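Local coordinates for protein tyrosinase (Aspergillus oryzae, PDB 6JU8) that probably oxidises L-tyrosine and L-dopa to L-dopaquinone with molecular oxygen at a centre of two copper ions, at residues 23-29 with 148-154; 114-119 with 142-147; 166-170 with 261-266. The protein carries 1 engineered substitution. All coordinates share one frame; numbering follows the deposited sequence. Where two conformers were deposited one is given.

Contact 1: 23-29 with 148-154; sequences RKDIDDW and PYWDFAR
NH1 of R154 is gripped by two aspartates, donating to OD2 of D25 and OD2 of D28 at 3.1 Å each. Both oxygens lie in the guanidinium plane, yet the carboxylates stand steeply to it: D25 is met from above its own plane, D28 on its syn side. R154 arrives extended, with CG anti to the backbone N (chi1 -176°), and R157 takes the other oxygen of D28. Short aspartate suits position 25 because D25 is also the N-cap of helix 26-34, its OD1 accepting from N of D27 at 2.8 Å. A water donates to OD2 of both D25 and D151 and accepts from the hydroxyl of Y149, bridging two acids whose OD2 atoms stand only 4.3 Å apart; Y456 also binds D151.

The backbones form a single beta bridge at D25 and Y149, which joins the N-terminal segment to a loop of the central tyrosinase domain. N of Y149 donates to O of K24 at 2.9 Å, and N of I26 to O of Y149 at 2.8 Å. With chi1 at 67°, the Y149 ring swings over D25, whose CA makes a CH-pi contact 3.8 Å from the ring centroid. The compact, rigid ring of P148 packs at the other end: its CB meets CB of I26 at 3.6 Å, while CG lies over the six-membered ring of W29.

Contact 2: 114-119 with 142-147; sequences YEQVIY and AKQWRL
I118 and W145 meet at the apolar centre, where CG2 of the isoleucine touches CH2 at the far end of the indole at 3.5 Å. The two side chains cross at about a right angle, and the branch CG2, anti to the backbone N of I118, is the part that reaches the ring. A large aromatic fits here because it can span from the chain leaving helix 135-144 to the flank of the neighbouring helix: its CZ3 edge comes up to the carbonyl O of E115, which lies in the ring plane. L147 extends the apolar patch, its CD1 lying 4.0 Å from CE2 of Y114 and also near CD1 of I118, itself over a face of the tyrosine ring.

Toward the other end Y119 turns the edge of its ring to A142, with CD1 3.4 Å from the carbonyl O, and its hydroxyl rests by CG of K143. Small A142 lets the ring come this near the helix backbone.

At the polar edge, N of L147 donates to OE1 of E115 at 2.8 Å, nearly straight at 171° and on the anti lone pair. Glutamate has the length for this, its chain extended from CG anti to the backbone N, and the same OE1 also forms a salt bridge with NE of R23. R146 packs CD beside that oxygen but, bent at chi2, sends NH1 back to O of W145 at 2.7 Å and O of K143, tying down the end of the helix.

The contact thus joins helix 103-129 to the end of helix 135-144 and the chain leaving it. Helix 41-55 adds F46 against W145, and W373 of helix 371-389 stacks on Y114; helices 103-129 and 371-389 carry the copper ligands H107 and H376.

Contact 3: 166-170 with 261-266; sequences DELRL and ANLALN
N266 and N262, one helical turn apart, hold segment 166-170 to helix 258-267 by hydrogen bonds. The amide of N266 pairs with both the N-H and the C=O of L168: N of L168 donates to OD1 at 2.9 Å, in the carbonyl plane and on a lone pair, while ND2 returns a bond to O of L168 at 2.9 Å. Asparagine suits this place because a carboxamide offers acceptor and donor together. ND2 also donates to O of N262, which fixes the flip of the group. OD1 of N262 takes the N-H of L170 at 2.8 Å and 171°. Its chi1 of -74° leans the amide beside the backbone N, facing the passing chain, where R169 CA lies 3.5 Å from OD1.

A water donates to O of L170 and accepts from ND2 of N262, linking the two.

Apolar contacts accompany these bonds. L170 CD1 meets CB of A261 at 3.8 Å, alanine leaving room for the branched end, and L170 CD2 lies near L265 CD1. L168 packs by CB against CB of L265 at 4.3 Å.

The charged side chains of D166 and R169 reach the second subunit, at R346 and N245 there. Behind the leucines stand L283 of helix 283-292 and V339 of helix 328-340, the helix that carries the copper ligands H332 and H336.

From the N terminus, segment 23-29 is met only when residues 148-154 come back to it, and contact 1 so closes a long, largely helical loop. Contact 2 is nested inside that loop, joining helix 103-129 to the end of helix 135-144, and the chain then runs straight on from 147 into 148. The two touch where R23 packs against R146 and L147. Contact 3 opens later, in series, closing a stretch richer in strand onto helix 258-267; it meets contact 1 through L168, packed by A153, and a probable hydrogen bond from W150 to O of R169. Contacts 2 and 3 stay apart, their nearest atoms about 14 Å from each other, with contact 1 touching both.

Contact 1: 23-29 with 148-154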
loop_
_atom_site.group_PDB
_atom_site.type_symbol
_atom_site.label_atom_id
_atom_site.label_comp_id
_atom_site.label_asym_id
_atom_site.label_seq_id
_atom_site.Cartn_x
_atom_site.Cartn_y
_atom_site.Cartn_z
ATOM N N ARG A 23 -15.774 5.005 24.694
ATOM C CA ARG A 23 -15.195 4.684 23.391
ATOM C C ARG A 23 -14.708 6.002 22.784
ATOM O O ARG A 23 -15.558 6.864 22.504
ATOM C CB ARG A 23 -16.248 4.014 22.507
ATOM C CG ARG A 23 -16.550 2.577 22.922
ATOM C CD ARG A 23 -17.719 2.008 22.126
ATOM N NE ARG A 23 -17.918 0.581 22.436
ATOM C CZ ARG A 23 -18.802 -0.174 21.794
ATOM N NH1 ARG A 23 -19.554 0.363 20.835
ATOM N NH2 ARG A 23 -18.949 -1.453 22.105
ATOM N N LYS A 24 -13.399 6.110 22.587
ATOM C CA LYS A 24 -12.781 7.348 22.130
ATOM C C LYS A 24 -12.582 7.380 20.629
ATOM O O LYS A 24 -12.532 6.342 19.958
ATOM C CB LYS A 24 -11.410 7.492 22.819
ATOM C CG LYS A 24 -11.546 7.637 24.329
ATOM C CD LYS A 24 -10.171 7.716 24.998
ATOM C CE LYS A 24 -10.277 8.236 26.417
ATOM N NZ LYS A 24 -8.929 8.284 27.050
ATOM N N ASP A 25 -12.440 8.586 20.077
ATOM C CA ASP A 25 -12.065 8.763 18.673
ATOM C C ASP A 25 -10.678 8.173 18.488
ATOM O O ASP A 25 -9.745 8.485 19.221
ATOM C CB ASP A 25 -12.102 10.252 18.358
ATOM C CG ASP A 25 -11.664 10.637 16.964
ATOM O OD1 ASP A 25 -10.622 10.146 16.480
ATOM O OD2 ASP A 25 -12.368 11.485 16.368
ATOM N N ILE A 26 -10.551 7.257 17.536
ATOM C CA ILE A 26 -9.293 6.520 17.457
ATOM C C ILE A 26 -8.104 7.403 17.120
ATOM O O ILE A 26 -6.980 7.052 17.491
ATOM C CB ILE A 26 -9.419 5.365 16.439
ATOM C CG1 ILE A 26 -8.233 4.408 16.627
ATOM C CG2 ILE A 26 -9.575 5.890 15.022
ATOM C CD1 ILE A 26 -8.298 3.119 15.869
ATOM N N ASP A 27 -8.297 8.520 16.416
ATOM C CA ASP A 27 -7.157 9.416 16.167
ATOM C C ASP A 27 -6.815 10.146 17.459
ATOM O O ASP A 27 -5.629 10.279 17.807
ATOM C CB ASP A 27 -7.460 10.382 15.034
ATOM C CG ASP A 27 -7.177 9.821 13.664
ATOM O OD1 ASP A 27 -6.724 8.664 13.509
ATOM O OD2 ASP A 27 -7.430 10.570 12.692
ATOM N N ASP A 28 -7.830 10.640 18.190
ATOM C CA ASP A 28 -7.550 11.281 19.471
ATOM C C ASP A 28 -6.811 10.310 20.381
ATOM O O ASP A 28 -5.840 10.657 21.063
ATOM C CB ASP A 28 -8.823 11.751 20.182
ATOM C CG ASP A 28 -9.558 12.883 19.502
ATOM O OD1 ASP A 28 -8.989 13.506 18.580
ATOM O OD2 ASP A 28 -10.734 13.122 19.889
ATOM N N TRP A 29 -7.315 9.085 20.429
ATOM C CA TRP A 29 -6.742 8.069 21.310
ATOM C C TRP A 29 -5.314 7.743 20.920
ATOM O O TRP A 29 -4.443 7.659 21.795
ATOM C CB TRP A 29 -7.623 6.827 21.230
ATOM C CG TRP A 29 -7.168 5.643 21.997
ATOM C CD1 TRP A 29 -7.297 5.367 23.325
ATOM C CD2 TRP A 29 -6.510 4.496 21.421
ATOM N NE1 TRP A 29 -6.748 4.141 23.619
ATOM C CE2 TRP A 29 -6.249 3.580 22.469
ATOM C CE3 TRP A 29 -6.107 4.190 20.126
ATOM C CZ2 TRP A 29 -5.605 2.369 22.235
ATOM C CZ3 TRP A 29 -5.469 2.993 19.879
ATOM C CH2 TRP A 29 -5.231 2.098 20.946
ATOM N N PRO A 148 -12.147 1.936 20.262
ATOM C CA PRO A 148 -12.253 3.269 19.645
ATOM C C PRO A 148 -13.116 3.287 18.394
ATOM O O PRO A 148 -13.308 2.275 17.721
ATOM C CB PRO A 148 -10.812 3.595 19.270
ATOM C CG PRO A 148 -9.976 2.690 20.127
ATOM C CD PRO A 148 -10.772 1.408 20.219
ATOM N N TYR A 149 -13.630 4.487 18.079
ATOM C CA TYR A 149 -14.424 4.670 16.862
ATOM C C TYR A 149 -13.637 5.480 15.846
ATOM O O TYR A 149 -12.848 6.369 16.198
ATOM C CB TYR A 149 -15.806 5.289 17.152
ATOM C CG TYR A 149 -15.766 6.710 17.661
ATOM C CD1 TYR A 149 -15.790 7.786 16.775
ATOM C CD2 TYR A 149 -15.719 6.967 19.027
ATOM C CE1 TYR A 149 -15.760 9.095 17.230
ATOM C CE2 TYR A 149 -15.677 8.277 19.502
ATOM C CZ TYR A 149 -15.699 9.327 18.601
ATOM O OH TYR A 149 -15.647 10.623 19.080
ATOM N N TRP A 150 -13.901 5.183 14.564
ATOM C CA TRP A 150 -13.382 6.033 13.489
ATOM C C TRP A 150 -14.413 7.078 13.096
ATOM O O TRP A 150 -15.475 6.752 12.558
ATOM C CB TRP A 150 -13.027 5.177 12.275
ATOM C CG TRP A 150 -12.707 5.993 11.052
ATOM C CD1 TRP A 150 -11.939 7.116 10.984
ATOM C CD2 TRP A 150 -13.173 5.703 9.723
ATOM N NE1 TRP A 150 -11.905 7.559 9.679
ATOM C CE2 TRP A 150 -12.650 6.719 8.892
ATOM C CE3 TRP A 150 -13.989 4.712 9.169
ATOM C CZ2 TRP A 150 -12.904 6.767 7.520
ATOM C CZ3 TRP A 150 -14.247 4.763 7.806
ATOM C CH2 TRP A 150 -13.710 5.785 7.001
ATOM N N ASP A 151 -14.096 8.335 13.391
ATOM C CA ASP A 151 -15.008 9.416 13.023
ATOM C C ASP A 151 -14.801 9.786 11.559
ATOM O O ASP A 151 -14.017 10.670 11.196
ATOM C CB ASP A 151 -14.841 10.638 13.933
ATOM C CG ASP A 151 -16.080 11.534 13.815
ATOM O OD1 ASP A 151 -16.781 11.464 12.794
ATOM O OD2 ASP A 151 -16.341 12.274 14.789
ATOM N N PHE A 152 -15.513 9.062 10.697
ATOM C CA PHE A 152 -15.371 9.247 9.248
ATOM C C PHE A 152 -15.880 10.615 8.792
ATOM O O PHE A 152 -15.621 11.009 7.642
ATOM C CB PHE A 152 -16.018 8.102 8.456
ATOM C CG PHE A 152 -17.476 7.849 8.764
ATOM C CD1 PHE A 152 -18.449 8.785 8.430
ATOM C CD2 PHE A 152 -17.881 6.682 9.408
ATOM C CE1 PHE A 152 -19.794 8.536 8.727
ATOM C CE2 PHE A 152 -19.212 6.397 9.682
ATOM C CZ PHE A 152 -20.170 7.349 9.337
ATOM N N ALA A 153 -16.614 11.341 9.636
ATOM C CA ALA A 153 -17.212 12.617 9.274
ATOM C C ALA A 153 -16.490 13.807 9.890
ATOM O O ALA A 153 -16.900 14.945 9.640
ATOM C CB ALA A 153 -18.678 12.611 9.662
ATOM N N ARG A 154 -15.434 13.592 10.658
ATOM C CA ARG A 154 -14.692 14.655 11.319
ATOM C C ARG A 154 -13.403 14.928 10.550
ATOM O O ARG A 154 -12.676 13.992 10.214
ATOM C CB ARG A 154 -14.341 14.230 12.752
ATOM C CG ARG A 154 -13.648 15.330 13.564
ATOM C CD ARG A 154 -13.398 14.804 14.977
ATOM N NE ARG A 154 -12.782 15.840 15.793
ATOM C CZ ARG A 154 -12.117 15.601 16.920
ATOM N NH1 ARG A 154 -11.947 14.373 17.365
ATOM N NH2 ARG A 154 -11.599 16.612 17.595
HETATM O O HOH W 1 -14.806 12.322 17.024
HETATM O O HOH W 2 -11.355 9.038 13.971
#

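Contact 2: 114-119 with 142-147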
loop_
_atom_site.group_PDB
_atom_site.type_symbol
_atom_site.label_atom_id
_atom_site.label_comp_id
_atom_site.label_asym_id
_atom_site.label_seq_id
_atom_site.Cartn_x
_atom_site.Cartn_y
_atom_site.Cartn_z
ATOM N N TYR A 114 -17.050 -8.026 19.827
ATOM C CA TYR A 114 -15.640 -7.845 19.455
ATOM C C TYR A 114 -14.880 -7.173 20.596
ATOM O O TYR A 114 -13.799 -7.616 20.972
ATOM C CB TYR A 114 -15.575 -6.981 18.223
ATOM C CG TYR A 114 -14.269 -6.761 17.512
ATOM C CD1 TYR A 114 -13.572 -7.790 16.903
ATOM C CD2 TYR A 114 -13.755 -5.467 17.403
ATOM C CE1 TYR A 114 -12.379 -7.578 16.228
ATOM C CE2 TYR A 114 -12.581 -5.241 16.713
ATOM C CZ TYR A 114 -11.897 -6.289 16.135
ATOM O OH TYR A 114 -10.743 -6.035 15.439
ATOM N N GLU A 115 -15.473 -6.098 21.110
ATOM C CA GLU A 115 -14.860 -5.380 22.232
ATOM C C GLU A 115 -14.640 -6.284 23.439
ATOM O O GLU A 115 -13.586 -6.215 24.098
ATOM C CB GLU A 115 -15.759 -4.203 22.610
ATOM C CG GLU A 115 -15.304 -3.358 23.783
ATOM C CD GLU A 115 -16.281 -2.217 24.012
ATOM O OE1 GLU A 115 -15.927 -1.063 23.739
ATOM O OE2 GLU A 115 -17.431 -2.500 24.428
ATOM N N GLN A 116 -15.639 -7.134 23.729
ATOM C CA GLN A 116 -15.535 -7.987 24.908
ATOM C C GLN A 116 -14.439 -9.025 24.714
ATOM O O GLN A 116 -13.678 -9.317 25.632
ATOM C CB GLN A 116 -16.883 -8.676 25.158
ATOM C CG GLN A 116 -16.886 -9.556 26.417
ATOM C CD GLN A 116 -18.232 -10.217 26.638
ATOM O OE1 GLN A 116 -19.274 -9.629 26.366
ATOM N NE2 GLN A 116 -18.234 -11.454 27.110
ATOM N N VAL A 117 -14.393 -9.643 23.537
ATOM C CA VAL A 117 -13.363 -10.647 23.248
ATOM C C VAL A 117 -11.976 -10.040 23.361
ATOM O O VAL A 117 -11.042 -10.644 23.908
ATOM C CB VAL A 117 -13.588 -11.270 21.857
ATOM C CG1 VAL A 117 -12.398 -12.114 21.431
ATOM C CG2 VAL A 117 -14.882 -12.094 21.894
ATOM N N ILE A 118 -11.814 -8.828 22.814
ATOM C CA ILE A 118 -10.537 -8.130 22.956
ATOM C C ILE A 118 -10.151 -7.872 24.401
ATOM O O ILE A 118 -9.010 -8.181 24.803
ATOM C CB ILE A 118 -10.559 -6.816 22.141
ATOM C CG1 ILE A 118 -10.628 -7.098 20.637
ATOM C CG2 ILE A 118 -9.328 -5.976 22.502
ATOM C CD1 ILE A 118 -11.014 -5.871 19.828
ATOM N N TYR A 119 -11.067 -7.355 25.205
ATOM C CA TYR A 119 -10.825 -7.122 26.620
ATOM C C TYR A 119 -10.404 -8.409 27.314
ATOM O O TYR A 119 -9.458 -8.424 28.089
ATOM C CB TYR A 119 -12.100 -6.573 27.264
ATOM C CG TYR A 119 -12.083 -6.520 28.778
ATOM C CD1 TYR A 119 -11.452 -5.479 29.455
ATOM C CD2 TYR A 119 -12.733 -7.508 29.535
ATOM C CE1 TYR A 119 -11.452 -5.424 30.860
ATOM C CE2 TYR A 119 -12.730 -7.447 30.913
ATOM C CZ TYR A 119 -12.090 -6.418 31.567
ATOM O OH TYR A 119 -12.114 -6.386 32.944
ATOM N N ALA A 142 -6.668 -1.707 31.077
ATOM C CA ALA A 142 -7.596 -2.581 30.366
ATOM C C ALA A 142 -9.049 -2.324 30.718
ATOM O O ALA A 142 -9.951 -2.428 29.876
ATOM C CB ALA A 142 -7.291 -4.046 30.689
ATOM N N LYS A 143 -9.309 -2.047 31.983
ATOM C CA LYS A 143 -10.675 -1.815 32.456
ATOM C C LYS A 143 -11.220 -0.482 31.981
ATOM O O LYS A 143 -12.440 -0.290 31.884
ATOM C CB LYS A 143 -10.701 -1.888 33.989
ATOM C CG LYS A 143 -10.530 -3.317 34.493
ATOM C CD LYS A 143 -10.449 -3.322 36.022
ATOM C CE LYS A 143 -10.131 -4.732 36.514
ATOM N NZ LYS A 143 -10.069 -4.757 38.004
ATOM N N GLN A 144 -10.326 0.452 31.661
ATOM C CA GLN A 144 -10.760 1.743 31.139
ATOM C C GLN A 144 -10.907 1.683 29.623
ATOM O O GLN A 144 -11.664 2.447 29.027
ATOM C CB GLN A 144 -9.768 2.838 31.508
ATOM C CG GLN A 144 -10.084 3.635 32.759
ATOM C CD GLN A 144 -11.485 4.229 32.754
ATOM O OE1 GLN A 144 -11.890 5.046 31.917
ATOM N NE2 GLN A 144 -12.257 3.807 33.735
ATOM N N TRP A 145 -10.164 0.817 28.953
ATOM C CA TRP A 145 -10.174 0.728 27.506
ATOM C C TRP A 145 -11.539 0.350 26.954
ATOM O O TRP A 145 -12.200 -0.531 27.496
ATOM C CB TRP A 145 -9.164 -0.305 27.011
ATOM C CG TRP A 145 -9.160 -0.459 25.526
ATOM C CD1 TRP A 145 -8.428 0.289 24.636
ATOM C CD2 TRP A 145 -9.916 -1.409 24.768
ATOM N NE1 TRP A 145 -8.703 -0.170 23.358
ATOM C CE2 TRP A 145 -9.601 -1.195 23.413
ATOM C CE3 TRP A 145 -10.830 -2.426 25.109
ATOM C CZ2 TRP A 145 -10.170 -1.972 22.403
ATOM C CZ3 TRP A 145 -11.393 -3.187 24.106
ATOM C CH2 TRP A 145 -11.059 -2.942 22.762
ATOM N N ARG A 146 -11.911 0.997 25.852
ATOM C CA ARG A 146 -13.100 0.586 25.111
ATOM C C ARG A 146 -12.735 0.654 23.628
ATOM O O ARG A 146 -11.740 1.310 23.257
ATOM C CB ARG A 146 -14.297 1.488 25.419
ATOM C CG ARG A 146 -14.817 1.334 26.855
ATOM C CD ARG A 146 -15.398 -0.057 27.041
ATOM N NE ARG A 146 -16.043 -0.308 28.341
ATOM C CZ ARG A 146 -15.417 -0.632 29.469
ATOM N NH1 ARG A 146 -14.084 -0.704 29.489
ATOM N NH2 ARG A 146 -16.109 -0.864 30.572
ATOM N N LEU A 147 -13.509 -0.003 22.785
ATOM C CA LEU A 147 -13.123 -0.023 21.366
ATOM C C LEU A 147 -13.216 1.392 20.803
ATOM O O LEU A 147 -14.280 2.007 20.836
ATOM C CB LEU A 147 -14.084 -0.938 20.589
ATOM C CG LEU A 147 -13.758 -1.085 19.093
ATOM C CD1 LEU A 147 -12.475 -1.900 18.896
ATOM C CD2 LEU A 147 -14.922 -1.705 18.335
#

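Contact 3: 166-170 with 261-266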
loop_
_atom_site.group_PDB
_atom_site.type_symbol
_atom_site.label_atom_id
_atom_site.label_comp_id
_atom_site.label_asym_id
_atom_site.label_seq_id
_atom_site.Cartn_x
_atom_site.Cartn_y
_atom_site.Cartn_z
ATOM N N ASP A 166 -8.869 19.837 7.260
ATOM C CA ASP A 166 -9.601 20.227 6.074
ATOM C C ASP A 166 -10.122 19.021 5.301
ATOM O O ASP A 166 -10.847 19.167 4.313
ATOM C CB ASP A 166 -8.660 21.051 5.181
ATOM C CG ASP A 166 -7.389 20.334 4.768
ATOM O OD1 ASP A 166 -6.941 19.389 5.458
ATOM O OD2 ASP A 166 -6.807 20.728 3.718
ATOM N N GLU A 167 -9.698 17.811 5.666
ATOM C CA GLU A 167 -9.727 16.532 4.974
ATOM C C GLU A 167 -10.292 15.418 5.855
ATOM O O GLU A 167 -9.800 15.237 6.985
ATOM C CB GLU A 167 -8.308 16.090 4.538
ATOM C CG GLU A 167 -8.263 14.912 3.587
ATOM C CD GLU A 167 -6.927 14.255 3.325
ATOM O OE1 GLU A 167 -5.917 14.497 4.023
ATOM O OE2 GLU A 167 -6.824 13.426 2.374
ATOM N N LEU A 168 -11.264 14.622 5.404
ATOM C CA LEU A 168 -11.593 13.381 6.083
ATOM C C LEU A 168 -10.514 12.358 5.774
ATOM O O LEU A 168 -9.927 12.354 4.683
ATOM C CB LEU A 168 -12.964 12.903 5.599
ATOM C CG LEU A 168 -14.122 13.897 5.693
ATOM C CD1 LEU A 168 -15.372 13.289 5.071
ATOM C CD2 LEU A 168 -14.361 14.272 7.149
ATOM N N ARG A 169 -10.215 11.485 6.723
ATOM C CA ARG A 169 -9.128 10.537 6.516
ATOM C C ARG A 169 -9.427 9.220 7.206
ATOM O O ARG A 169 -10.038 9.198 8.289
ATOM C CB ARG A 169 -7.808 11.040 7.118
ATOM C CG ARG A 169 -7.275 12.331 6.482
ATOM C CD ARG A 169 -5.917 12.633 7.118
ATOM N NE ARG A 169 -5.461 13.989 6.795
ATOM C CZ ARG A 169 -4.441 14.552 7.433
ATOM N NH1 ARG A 169 -3.830 13.879 8.412
ATOM N NH2 ARG A 169 -4.060 15.779 7.091
ATOM N N LEU A 170 -8.910 8.127 6.633
ATOM C CA LEU A 170 -8.804 6.912 7.456
ATOM C C LEU A 170 -7.999 7.163 8.732
ATOM O O LEU A 170 -7.124 8.024 8.781
ATOM C CB LEU A 170 -8.103 5.788 6.690
ATOM C CG LEU A 170 -8.750 5.298 5.405
ATOM C CD1 LEU A 170 -8.079 4.034 4.866
ATOM C CD2 LEU A 170 -10.238 5.085 5.528
ATOM N N ALA A 261 -8.624 5.578 -0.708
ATOM C CA ALA A 261 -9.759 5.625 0.221
ATOM C C ALA A 261 -9.986 7.061 0.694
ATOM O O ALA A 261 -11.097 7.573 0.706
ATOM C CB ALA A 261 -9.497 4.743 1.421
ATOM N N ASN A 262 -8.911 7.773 1.043
ATOM C CA ASN A 262 -9.071 9.149 1.482
ATOM C C ASN A 262 -9.593 10.035 0.352
ATOM O O ASN A 262 -10.471 10.892 0.577
ATOM C CB ASN A 262 -7.758 9.731 1.996
ATOM C CG ASN A 262 -7.353 9.202 3.350
ATOM O OD1 ASN A 262 -8.089 8.433 3.968
ATOM N ND2 ASN A 262 -6.179 9.605 3.817
ATOM N N LEU A 263 -9.122 9.817 -0.878
ATOM C CA LEU A 263 -9.662 10.567 -2.010
ATOM C C LEU A 263 -11.175 10.348 -2.128
ATOM O O LEU A 263 -11.945 11.299 -2.315
ATOM C CB LEU A 263 -8.985 10.103 -3.310
ATOM C CG LEU A 263 -9.429 10.784 -4.600
ATOM C CD1 LEU A 263 -9.022 12.257 -4.619
ATOM C CD2 LEU A 263 -8.818 10.078 -5.814
ATOM N N ALA A 264 -11.619 9.094 -2.040
ATOM C CA ALA A 264 -13.031 8.771 -2.160
ATOM C C ALA A 264 -13.845 9.406 -1.039
ATOM O O ALA A 264 -14.940 9.898 -1.280
ATOM C CB ALA A 264 -13.214 7.255 -2.103
ATOM N N LEU A 265 -13.358 9.391 0.198
ATOM C CA LEU A 265 -14.077 10.006 1.311
ATOM C C LEU A 265 -14.347 11.473 1.024
ATOM O O LEU A 265 -15.449 11.948 1.328
ATOM C CB LEU A 265 -13.311 9.842 2.619
ATOM C CG LEU A 265 -13.133 8.437 3.168
ATOM C CD1 LEU A 265 -12.108 8.505 4.302
ATOM C CD2 LEU A 265 -14.440 7.865 3.679
ATOM N N ASN A 266 -13.360 12.171 0.454
ATOM C CA ASN A 266 -13.504 13.601 0.229
ATOM C C ASN A 266 -14.172 13.949 -1.083
ATOM O O ASN A 266 -14.762 15.042 -1.188
ATOM C CB ASN A 266 -12.121 14.262 0.378
ATOM C CG ASN A 266 -11.682 14.182 1.828
ATOM O OD1 ASN A 266 -12.223 14.868 2.706
ATOM N ND2 ASN A 266 -10.712 13.306 2.097
HETATM O O HOH W 3 -5.007 11.565 1.458
HETATM O O HOH W 4 -5.338 8.677 6.583
#